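Local coordinates for alpha-L-rhamnosidase (Streptomyces avermitilis, PDB 3W5M), which hydrolyses terminal non-reducing alpha-L-rhamnose residues, releasing L-rhamnose from citrus flavonoids and gum arabic, and carries a calcium-dependent rhamnose-binding module, at residues D752-Y763 with V807-L817; R829-I840 with L857-H866. All coordinates share one frame; numbering follows the deposited sequence.

Interaction 1. Residues D752-Y763 with V807-L817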
loop_
_atom_site.group_PDB
_atom_site.type_symbol
_atom_site.label_atom_id
_atom_site.label_comp_id
_atom_site.label_asym_id
_atom_site.label_seq_id
_atom_site.Cartn_x
_atom_site.Cartn_y
_atom_site.Cartn_z
ATOM N N ASP A 752 -13.831 -25.549 -8.118
ATOM C CA ASP A 752 -13.081 -26.225 -9.176
ATOM C C ASP A 752 -11.643 -26.216 -8.670
ATOM O O ASP A 752 -10.813 -25.448 -9.165
ATOM C CB ASP A 752 -13.226 -25.438 -10.490
ATOM C CG ASP A 752 -12.930 -26.275 -11.750
ATOM O OD1 ASP A 752 -13.010 -27.520 -11.697
ATOM O OD2 ASP A 752 -12.648 -25.666 -12.818
ATOM N N GLU A 753 -11.374 -27.045 -7.658
ATOM C CA GLU A 753 -10.103 -27.035 -6.933
ATOM C C GLU A 753 -8.971 -27.835 -7.600
ATOM O O GLU A 753 -8.992 -29.063 -7.619
ATOM C CB GLU A 753 -10.312 -27.517 -5.492
ATOM C CG GLU A 753 -9.043 -27.574 -4.638
ATOM C CD GLU A 753 -8.667 -26.231 -4.003
ATOM O OE1 GLU A 753 -9.513 -25.300 -3.986
ATOM O OE2 GLU A 753 -7.515 -26.105 -3.515
ATOM N N THR A 754 -7.976 -27.127 -8.127
ATOM C CA THR A 754 -6.792 -27.765 -8.712
ATOM C C THR A 754 -5.886 -28.331 -7.633
ATOM O O THR A 754 -5.560 -27.632 -6.656
ATOM C CB THR A 754 -5.972 -26.770 -9.568
ATOM O OG1 THR A 754 -6.840 -26.095 -10.483
ATOM C CG2 THR A 754 -4.837 -27.487 -10.352
ATOM N N PRO A 755 -5.449 -29.604 -7.800
ATOM C CA PRO A 755 -4.471 -30.233 -6.916
ATOM C C PRO A 755 -3.220 -29.367 -6.748
ATOM O O PRO A 755 -2.642 -28.905 -7.729
ATOM C CB PRO A 755 -4.122 -31.542 -7.631
ATOM C CG PRO A 755 -5.329 -31.847 -8.448
ATOM C CD PRO A 755 -5.907 -30.521 -8.866
ATOM N N LYS A 756 -2.831 -29.141 -5.499
ATOM C CA LYS A 756 -1.751 -28.214 -5.178
ATOM C C LYS A 756 -0.375 -28.683 -5.647
ATOM O O LYS A 756 0.500 -27.855 -5.863
ATOM C CB LYS A 756 -1.762 -27.874 -3.674
ATOM C CG LYS A 756 -3.030 -27.148 -3.241
ATOM C CD LYS A 756 -3.151 -27.089 -1.730
ATOM C CE LYS A 756 -4.297 -26.183 -1.338
ATOM N NZ LYS A 756 -4.327 -26.056 0.145
ATOM N N ASP A 757 -0.171 -30.000 -5.815
ATOM C CA ASP A 757 1.110 -30.496 -6.355
ATOM C C ASP A 757 1.281 -30.198 -7.857
ATOM O O ASP A 757 2.383 -29.920 -8.301
ATOM C CB ASP A 757 1.358 -31.988 -6.053
ATOM C CG ASP A 757 0.220 -32.896 -6.528
ATOM O OD1 ASP A 757 -0.957 -32.477 -6.522
ATOM O OD2 ASP A 757 0.510 -34.060 -6.887
ATOM N N VAL A 758 0.194 -30.226 -8.617
ATOM C CA VAL A 758 0.197 -29.777 -10.019
ATOM C C VAL A 758 0.588 -28.286 -10.068
ATOM O O VAL A 758 1.460 -27.877 -10.840
ATOM C CB VAL A 758 -1.185 -29.980 -10.681
ATOM C CG1 VAL A 758 -1.232 -29.404 -12.093
ATOM C CG2 VAL A 758 -1.550 -31.459 -10.713
ATOM N N ILE A 759 -0.053 -27.498 -9.221
ATOM C CA ILE A 759 0.249 -26.062 -9.123
ATOM C C ILE A 759 1.698 -25.804 -8.747
ATOM O O ILE A 759 2.390 -25.011 -9.406
ATOM C CB ILE A 759 -0.631 -25.346 -8.080
ATOM C CG1 ILE A 759 -2.128 -25.371 -8.447
ATOM C CG2 ILE A 759 -0.095 -23.933 -7.805
ATOM C CD1 ILE A 759 -2.498 -24.853 -9.819
ATOM N N ALA A 760 2.154 -26.448 -7.681
ATOM C CA ALA A 760 3.481 -26.212 -7.162
ATOM C C ALA A 760 4.559 -26.637 -8.138
ATOM O O ALA A 760 5.551 -25.934 -8.314
ATOM C CB ALA A 760 3.670 -26.904 -5.823
ATOM N N THR A 761 4.374 -27.795 -8.785
ATOM C CA THR A 761 5.376 -28.234 -9.737
ATOM C C THR A 761 5.348 -27.326 -10.997
ATOM O O THR A 761 6.401 -27.022 -11.527
ATOM C CB THR A 761 5.242 -29.741 -10.076
ATOM O OG1 THR A 761 5.239 -30.502 -8.857
ATOM C CG2 THR A 761 6.451 -30.178 -10.876
ATOM N N ALA A 762 4.173 -26.850 -11.420
ATOM C CA ALA A 762 4.064 -25.944 -12.568
ATOM C C ALA A 762 4.816 -24.628 -12.294
ATOM O O ALA A 762 5.621 -24.149 -13.119
ATOM C CB ALA A 762 2.609 -25.679 -12.904
ATOM N N TYR A 763 4.617 -24.084 -11.099
ATOM C CA TYR A 763 5.319 -22.844 -10.728
ATOM C C TYR A 763 6.843 -22.979 -10.601
ATOM O O TYR A 763 7.591 -22.060 -10.983
ATOM C CB TYR A 763 4.663 -22.173 -9.503
ATOM C CG TYR A 763 3.818 -20.992 -9.922
ATOM C CD1 TYR A 763 4.431 -19.776 -10.240
ATOM C CD2 TYR A 763 2.425 -21.075 -10.033
ATOM C CE1 TYR A 763 3.697 -18.689 -10.662
ATOM C CE2 TYR A 763 1.673 -19.976 -10.452
ATOM C CZ TYR A 763 2.319 -18.769 -10.739
ATOM O OH TYR A 763 1.630 -17.637 -11.171
ATOM N N VAL A 807 -5.138 -33.207 -17.892
ATOM C CA VAL A 807 -4.244 -32.882 -16.804
ATOM C C VAL A 807 -4.961 -33.202 -15.491
ATOM O O VAL A 807 -6.171 -32.989 -15.370
ATOM C CB VAL A 807 -3.792 -31.404 -16.869
ATOM C CG1 VAL A 807 -2.795 -31.108 -15.758
ATOM C CG2 VAL A 807 -3.190 -31.100 -18.249
ATOM N N LYS A 808 -4.194 -33.726 -14.551
ATOM C CA LYS A 808 -4.656 -34.076 -13.210
ATOM C C LYS A 808 -5.479 -32.957 -12.570
ATOM O O LYS A 808 -5.022 -31.805 -12.465
ATOM C CB LYS A 808 -3.458 -34.434 -12.342
ATOM C CG LYS A 808 -3.808 -34.861 -10.929
ATOM C CD LYS A 808 -2.545 -35.265 -10.193
ATOM C CE LYS A 808 -2.795 -35.460 -8.700
ATOM N NZ LYS A 808 -1.538 -35.885 -8.012
ATOM N N GLY A 809 -6.711 -33.306 -12.205
ATOM C CA GLY A 809 -7.595 -32.423 -11.496
ATOM C C GLY A 809 -8.667 -31.977 -12.445
ATOM O O GLY A 809 -9.758 -31.609 -12.013
ATOM N N ASP A 810 -8.339 -31.996 -13.740
ATOM C CA ASP A 810 -9.291 -31.703 -14.793
ATOM C C ASP A 810 -10.064 -30.407 -14.497
ATOM O O ASP A 810 -11.263 -30.306 -14.766
ATOM C CB ASP A 810 -10.225 -32.918 -15.010
ATOM C CG ASP A 810 -10.961 -32.879 -16.342
ATOM O OD1 ASP A 810 -10.370 -32.450 -17.354
ATOM O OD2 ASP A 810 -12.147 -33.290 -16.386
ATOM N N THR A 811 -9.349 -29.408 -13.965
ATOM C CA THR A 811 -9.929 -28.104 -13.681
ATOM C C THR A 811 -9.611 -27.109 -14.785
ATOM O O THR A 811 -8.665 -27.311 -15.549
ATOM C CB THR A 811 -9.428 -27.542 -12.332
ATOM O OG1 THR A 811 -8.004 -27.419 -12.348
ATOM C CG2 THR A 811 -9.836 -28.450 -11.175
ATOM N N GLN A 812 -10.393 -26.034 -14.871
ATOM C CA GLN A 812 -10.107 -24.962 -15.819
ATOM C C GLN A 812 -8.663 -24.458 -15.595
ATOM O O GLN A 812 -7.885 -24.331 -16.554
ATOM C CB GLN A 812 -11.132 -23.821 -15.694
ATOM C CG GLN A 812 -12.530 -24.169 -16.186
ATOM C CD GLN A 812 -13.437 -22.958 -16.296
ATOM O OE1 GLN A 812 -12.971 -21.827 -16.295
ATOM N NE2 GLN A 812 -14.744 -23.193 -16.389
ATOM N N SER A 813 -8.304 -24.218 -14.332
ATOM C CA SER A 813 -6.967 -23.721 -13.975
ATOM C C SER A 813 -5.840 -24.691 -14.285
ATOM O O SER A 813 -4.764 -24.250 -14.677
ATOM C CB SER A 813 -6.901 -23.286 -12.511
ATOM O OG SER A 813 -7.553 -22.052 -12.391
ATOM N N ALA A 814 -6.100 -25.997 -14.147
ATOM C CA ALA A 814 -5.140 -27.042 -14.528
ATOM C C ALA A 814 -4.710 -26.928 -15.989
ATOM O O ALA A 814 -3.530 -27.103 -16.298
ATOM C CB ALA A 814 -5.689 -28.441 -14.245
ATOM N N TYR A 815 -5.645 -26.602 -16.875
ATOM C CA TYR A 815 -5.311 -26.458 -18.282
ATOM C C TYR A 815 -4.718 -25.096 -18.570
ATOM O O TYR A 815 -3.725 -24.984 -19.284
ATOM C CB TYR A 815 -6.532 -26.717 -19.145
ATOM C CG TYR A 815 -6.963 -28.150 -18.991
ATOM C CD1 TYR A 815 -6.115 -29.188 -19.391
ATOM C CD2 TYR A 815 -8.190 -28.473 -18.413
ATOM C CE1 TYR A 815 -6.495 -30.510 -19.244
ATOM C CE2 TYR A 815 -8.576 -29.798 -18.254
ATOM C CZ TYR A 815 -7.725 -30.804 -18.660
ATOM O OH TYR A 815 -8.102 -32.121 -18.505
ATOM N N VAL A 816 -5.340 -24.060 -18.014
ATOM C CA VAL A 816 -4.815 -22.715 -18.165
ATOM C C VAL A 816 -3.324 -22.685 -17.836
ATOM O O VAL A 816 -2.523 -22.178 -18.637
ATOM C CB VAL A 816 -5.569 -21.697 -17.275
ATOM C CG1 VAL A 816 -4.794 -20.376 -17.228
ATOM C CG2 VAL A 816 -6.968 -21.432 -17.845
ATOM N N LEU A 817 -2.950 -23.214 -16.677
ATOM C CA LEU A 817 -1.578 -23.072 -16.207
ATOM C C LEU A 817 -0.584 -23.873 -17.038
ATOM O O LEU A 817 0.519 -23.392 -17.334
ATOM C CB LEU A 817 -1.455 -23.460 -14.737
ATOM C CG LEU A 817 -2.023 -22.365 -13.819
ATOM C CD1 LEU A 817 -2.281 -22.911 -12.435
ATOM C CD2 LEU A 817 -1.107 -21.152 -13.750
HETATM O O HOH W 1 -10.234 -23.808 -12.028
#

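Interaction 2. Residues R829-I840 with L857-H866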
loop_
_atom_site.group_PDB
_atom_site.type_symbol
_atom_site.label_atom_id
_atom_site.label_comp_id
_atom_site.label_asym_id
_atom_site.label_seq_id
_atom_site.Cartn_x
_atom_site.Cartn_y
_atom_site.Cartn_z
ATOM N N ARG A 829 -1.334 -29.928 -27.052
ATOM C CA ARG A 829 -1.883 -28.599 -26.752
ATOM C C ARG A 829 -3.302 -28.411 -27.267
ATOM O O ARG A 829 -4.161 -27.893 -26.556
ATOM C CB ARG A 829 -0.955 -27.491 -27.254
ATOM C CG ARG A 829 0.301 -27.356 -26.405
ATOM C CD ARG A 829 1.178 -26.200 -26.890
ATOM N NE ARG A 829 0.491 -24.907 -26.820
ATOM C CZ ARG A 829 0.515 -24.107 -25.753
ATOM N NH1 ARG A 829 1.186 -24.470 -24.670
ATOM N NH2 ARG A 829 -0.141 -22.955 -25.776
ATOM N N LYS A 830 -3.556 -28.845 -28.496
ATOM C CA LYS A 830 -4.893 -28.797 -29.067
ATOM C C LYS A 830 -5.901 -29.504 -28.155
ATOM O O LYS A 830 -6.945 -28.933 -27.847
ATOM C CB LYS A 830 -4.905 -29.423 -30.459
ATOM C CG LYS A 830 -6.203 -29.218 -31.232
ATOM C CD LYS A 830 -6.029 -29.641 -32.684
ATOM C CE LYS A 830 -7.264 -29.302 -33.498
ATOM N NZ LYS A 830 -8.441 -30.116 -33.073
ATOM N N ALA A 831 -5.574 -30.734 -27.744
ATOM C CA ALA A 831 -6.438 -31.537 -26.866
ATOM C C ALA A 831 -6.672 -30.856 -25.519
ATOM O O ALA A 831 -7.820 -30.802 -25.040
ATOM C CB ALA A 831 -5.862 -32.936 -26.654
ATOM N N ALA A 832 -5.595 -30.333 -24.917
ATOM C CA ALA A 832 -5.702 -29.654 -23.625
ATOM C C ALA A 832 -6.561 -28.411 -23.729
ATOM O O ALA A 832 -7.408 -28.164 -22.852
ATOM C CB ALA A 832 -4.329 -29.360 -23.022
ATOM N N ALA A 833 -6.400 -27.655 -24.810
ATOM C CA ALA A 833 -7.200 -26.454 -25.019
ATOM C C ALA A 833 -8.672 -26.771 -25.348
ATOM O O ALA A 833 -9.583 -26.045 -24.904
ATOM C CB ALA A 833 -6.582 -25.568 -26.094
ATOM N N ASP A 834 -8.898 -27.833 -26.135
ATOM C CA ASP A 834 -10.250 -28.309 -26.439
ATOM C C ASP A 834 -11.013 -28.648 -25.149
ATOM O O ASP A 834 -12.200 -28.309 -25.010
ATOM C CB ASP A 834 -10.200 -29.566 -27.343
ATOM C CG ASP A 834 -9.995 -29.239 -28.844
ATOM O OD1 ASP A 834 -10.196 -28.074 -29.275
ATOM O OD2 ASP A 834 -9.647 -30.178 -29.612
ATOM N N ARG A 835 -10.329 -29.345 -24.240
ATOM C CA ARG A 835 -10.845 -29.744 -22.936
ATOM C C ARG A 835 -11.170 -28.531 -22.033
ATOM O O ARG A 835 -12.121 -28.570 -21.257
ATOM C CB ARG A 835 -9.849 -30.682 -22.244
ATOM C CG ARG A 835 -10.318 -31.269 -20.923
ATOM C CD ARG A 835 -11.709 -31.882 -21.051
ATOM N NE ARG A 835 -12.225 -32.441 -19.804
ATOM C CZ ARG A 835 -13.518 -32.689 -19.578
ATOM N NH1 ARG A 835 -14.422 -32.420 -20.509
ATOM N NH2 ARG A 835 -13.915 -33.194 -18.424
ATOM N N LEU A 836 -10.370 -27.470 -22.146
ATOM C CA LEU A 836 -10.594 -26.243 -21.393
ATOM C C LEU A 836 -11.892 -25.607 -21.830
ATOM O O LEU A 836 -12.739 -25.254 -20.992
ATOM C CB LEU A 836 -9.437 -25.255 -21.616
ATOM C CG LEU A 836 -9.571 -23.860 -20.996
ATOM C CD1 LEU A 836 -9.701 -23.913 -19.460
ATOM C CD2 LEU A 836 -8.366 -23.038 -21.445
ATOM N N VAL A 837 -12.038 -25.473 -23.142
ATOM C CA VAL A 837 -13.229 -24.917 -23.751
ATOM C C VAL A 837 -14.457 -25.749 -23.374
ATOM O O VAL A 837 -15.543 -25.195 -23.163
ATOM C CB VAL A 837 -13.080 -24.824 -25.277
ATOM C CG1 VAL A 837 -14.373 -24.366 -25.929
ATOM C CG2 VAL A 837 -11.962 -23.846 -25.629
ATOM N N ALA A 838 -14.265 -27.064 -23.286
ATOM C CA ALA A 838 -15.344 -27.986 -22.949
ATOM C C ALA A 838 -15.830 -27.736 -21.521
ATOM O O ALA A 838 -17.043 -27.741 -21.266
ATOM C CB ALA A 838 -14.888 -29.433 -23.117
ATOM N N LEU A 839 -14.880 -27.507 -20.606
ATOM C CA LEU A 839 -15.190 -27.222 -19.199
ATOM C C LEU A 839 -15.900 -25.879 -19.022
ATOM O O LEU A 839 -16.799 -25.763 -18.183
ATOM C CB LEU A 839 -13.947 -27.307 -18.316
ATOM C CG LEU A 839 -13.182 -28.627 -18.192
ATOM C CD1 LEU A 839 -11.876 -28.406 -17.469
ATOM C CD2 LEU A 839 -13.983 -29.689 -17.453
ATOM N N ILE A 840 -15.500 -24.886 -19.816
ATOM C CA ILE A 840 -16.149 -23.571 -19.837
ATOM C C ILE A 840 -17.592 -23.667 -20.377
ATOM O O ILE A 840 -18.539 -23.140 -19.772
ATOM C CB ILE A 840 -15.317 -22.546 -20.645
ATOM C CG1 ILE A 840 -13.963 -22.298 -19.940
ATOM C CG2 ILE A 840 -16.101 -21.246 -20.846
ATOM C CD1 ILE A 840 -13.004 -21.370 -20.676
ATOM N N LEU A 857 -6.098 -16.968 -18.058
ATOM C CA LEU A 857 -7.221 -17.640 -18.754
ATOM C C LEU A 857 -7.550 -17.049 -20.133
ATOM O O LEU A 857 -7.565 -17.759 -21.147
ATOM C CB LEU A 857 -8.480 -17.659 -17.845
ATOM C CG LEU A 857 -9.848 -18.126 -18.393
ATOM C CD1 LEU A 857 -9.848 -19.625 -18.647
ATOM C CD2 LEU A 857 -10.962 -17.758 -17.418
ATOM N N LEU A 858 -7.827 -15.752 -20.195
ATOM C CA LEU A 858 -8.175 -15.159 -21.473
ATOM C C LEU A 858 -6.978 -15.198 -22.439
ATOM O O LEU A 858 -7.165 -15.484 -23.638
ATOM C CB LEU A 858 -8.801 -13.754 -21.346
ATOM C CG LEU A 858 -10.156 -13.554 -20.626
ATOM C CD1 LEU A 858 -10.795 -12.228 -20.999
ATOM C CD2 LEU A 858 -11.143 -14.689 -20.909
ATOM N N PRO A 859 -5.745 -14.928 -21.940
ATOM C CA PRO A 859 -4.563 -15.086 -22.829
ATOM C C PRO A 859 -4.388 -16.514 -23.432
ATOM O O PRO A 859 -4.157 -16.645 -24.642
ATOM C CB PRO A 859 -3.389 -14.734 -21.905
ATOM C CG PRO A 859 -3.983 -13.747 -20.954
ATOM C CD PRO A 859 -5.360 -14.317 -20.651
ATOM N N VAL A 860 -4.511 -17.549 -22.608
ATOM C CA VAL A 860 -4.444 -18.946 -23.086
ATOM C C VAL A 860 -5.535 -19.240 -24.123
ATOM O O VAL A 860 -5.261 -19.843 -25.175
ATOM C CB VAL A 860 -4.488 -19.931 -21.917
ATOM C CG1 VAL A 860 -4.917 -21.318 -22.359
ATOM C CG2 VAL A 860 -3.134 -19.986 -21.230
ATOM N N LEU A 861 -6.758 -18.795 -23.842
ATOM C CA LEU A 861 -7.866 -18.932 -24.788
ATOM C C LEU A 861 -7.529 -18.287 -26.143
ATOM O O LEU A 861 -7.783 -18.876 -27.181
ATOM C CB LEU A 861 -9.183 -18.378 -24.209
ATOM C CG LEU A 861 -9.884 -19.199 -23.127
ATOM C CD1 LEU A 861 -11.043 -18.394 -22.550
ATOM C CD2 LEU A 861 -10.402 -20.522 -23.688
ATOM N N THR A 862 -6.935 -17.098 -26.119
ATOM C CA THR A 862 -6.555 -16.410 -27.341
ATOM C C THR A 862 -5.385 -17.109 -28.035
ATOM O O THR A 862 -5.365 -17.195 -29.269
ATOM C CB THR A 862 -6.191 -14.932 -27.092
ATOM O OG1 THR A 862 -7.388 -14.146 -27.008
ATOM C CG2 THR A 862 -5.352 -14.374 -28.251
ATOM N N ASP A 863 -4.434 -17.609 -27.252
ATOM C CA ASP A 863 -3.237 -18.248 -27.816
ATOM C C ASP A 863 -3.593 -19.494 -28.591
ATOM O O ASP A 863 -2.926 -19.837 -29.557
ATOM C CB ASP A 863 -2.266 -18.687 -26.730
ATOM C CG ASP A 863 -1.477 -17.547 -26.131
ATOM O OD1 ASP A 863 -1.428 -16.428 -26.703
ATOM O OD2 ASP A 863 -0.889 -17.795 -25.056
ATOM N N THR A 864 -4.626 -20.189 -28.131
ATOM C CA THR A 864 -4.997 -21.482 -28.691
ATOM C C THR A 864 -6.124 -21.344 -29.723
ATOM O O THR A 864 -6.719 -22.340 -30.127
ATOM C CB THR A 864 -5.395 -22.468 -27.571
ATOM O OG1 THR A 864 -6.380 -21.859 -26.717
ATOM C CG2 THR A 864 -4.189 -22.859 -26.732
ATOM N N GLY A 865 -6.423 -20.115 -30.131
ATOM C CA GLY A 865 -7.392 -19.869 -31.208
ATOM C C GLY A 865 -8.852 -19.757 -30.782
ATOM O O GLY A 865 -9.771 -19.962 -31.596
ATOM N N HIS A 866 -9.068 -19.405 -29.516
ATOM C CA HIS A 866 -10.416 -19.238 -28.977
ATOM C C HIS A 866 -10.716 -17.849 -28.417
ATOM O O HIS A 866 -11.302 -17.739 -27.337
ATOM C CB HIS A 866 -10.667 -20.283 -27.904
ATOM C CG HIS A 866 -10.461 -21.688 -28.374
ATOM N ND1 HIS A 866 -11.295 -22.297 -29.290
ATOM C CD2 HIS A 866 -9.533 -22.613 -28.035
ATOM C CE1 HIS A 866 -10.882 -23.534 -29.499
ATOM N NE2 HIS A 866 -9.814 -23.751 -28.751
HETATM O O HOH W 2 -0.418 -20.743 -24.136
HETATM O O HOH W 3 -8.485 -26.050 -29.410
#

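Interaction 1. Residues D752-Y763 with V807-L817
The Asp752 and Thr811 side chains run antiparallel past one another, OD1 of Asp752 lying 3.3 Å from Thr811 CG2, with the carboxylate at the first turn of helix 812-820. With chi1 at -159° the carboxylate swings away from its own backbone N and reaches Gln812 N, from which Asp752 OD2 accepts at 3.1 Å in a nearly straight bond (171° at the hydrogen), on the syn side but 35° out of the carboxylate plane. Ser848 OG also bonds to OD2, and a water that accepts from Ser813 N lies within hydrogen-bonding distance of OD2 and may link the two. Replacing this carboxylate by an alanine is likely to leave Gln812 N and the Ser848 hydroxyl without their shared acceptor. Thr811 is the N-cap: its OG1 accepts from Ala814 N at 3.0 Å and is hydrogen-bonded to Thr754 OG1 at 2.6 Å. Pro755, N-cap of the other helix, lays CD 3.7 Å from Gly809 CA, where a side chain would clash with the proline ring. The stretched Lys808 chain crosses Val758 CG2 at a slant, and its NZ meets the syn lone pair of Asp757 OD2 at 3.0 Å in a salt bridge. Deeper in, Ile759 CD1 presses on Leu817 CD1 at 3.3 Å, close for two methyl carbons. Two helix starts of the catalytic (alpha/alpha)6-barrel domain are thus joined, and a carboxylate beside the first-turn amides of helix 812-820 would probably be stabilised by the helix dipole.

Interaction 2. Residues R829-I840 with L857-H866
Leu857, at the start of 857-866, sets CD1 4.1 Å from Ile840 CD1, beside the looser approach of Leu836. One turn on, Val860 offers CG1 to Leu836 CD2 at 4.0 Å. Leu861 follows with both branches: its CD1 and Ile840 CD1 meet end to end, while CD2 lies 3.9 Å from Leu836 CD2. Leu873 of helix 867-875 packs on Leu857, Leu861 and Ile840, extending this apolar cluster. Near Asp863, a water that accepts from Arg829 NH2 can also reach Asp863 OD2, and Arg829 NH1 bonds to Leu819 O. Thr864 has OG1 between its backbone N and carbonyl carbon (chi1 51°), from where it donates back to Val860 O at 2.8 Å. Separately, Thr864 CB lies 3.6 Å from Ala833 CB, at the closest backbone approach. Gly865, with positive phi, is the C-prime residue of a Schellman motif closed by His866 N to Leu861 O. His866 then lies under Val837, whose CG2 stands over the ring face, 3.7 Å from the centroid and 11° off its normal, a CH-pi contact. A water in the ring plane off His866 NE2 also binds Asp834 OD1. The axes of 829-840 and 857-863 approach to 10.7 Å with 126° between their directions; apolar fit joins these two barrel-domain helices, and polar groups near the C-terminal end of helix 854-863 contribute through water.

In the fold
Both interactions are partly buried and lie in the family's six-hairpin glycosidase domain, their centres 14 Å apart. They touch directly: Asp810 OD2 forms a salt bridge with Arg835 NH2 at 2.7 Å, and Val816 O packs on Val860 CG2. Helices 812-820 and 829-842 are consecutive in the chain, so interaction 2 begins on the helix following the second one of interaction 1. The chemistry differs with place. Interaction 1 is held mainly by direct polar bonds at the helix starts, with an apolar contact deeper in, where the Ile759 side chain comes about 7 Å from that of Trp695, a rhamnose-binding residue; interaction 2, away from annotated sites, combines a buried aliphatic patch with water-mediated polar links.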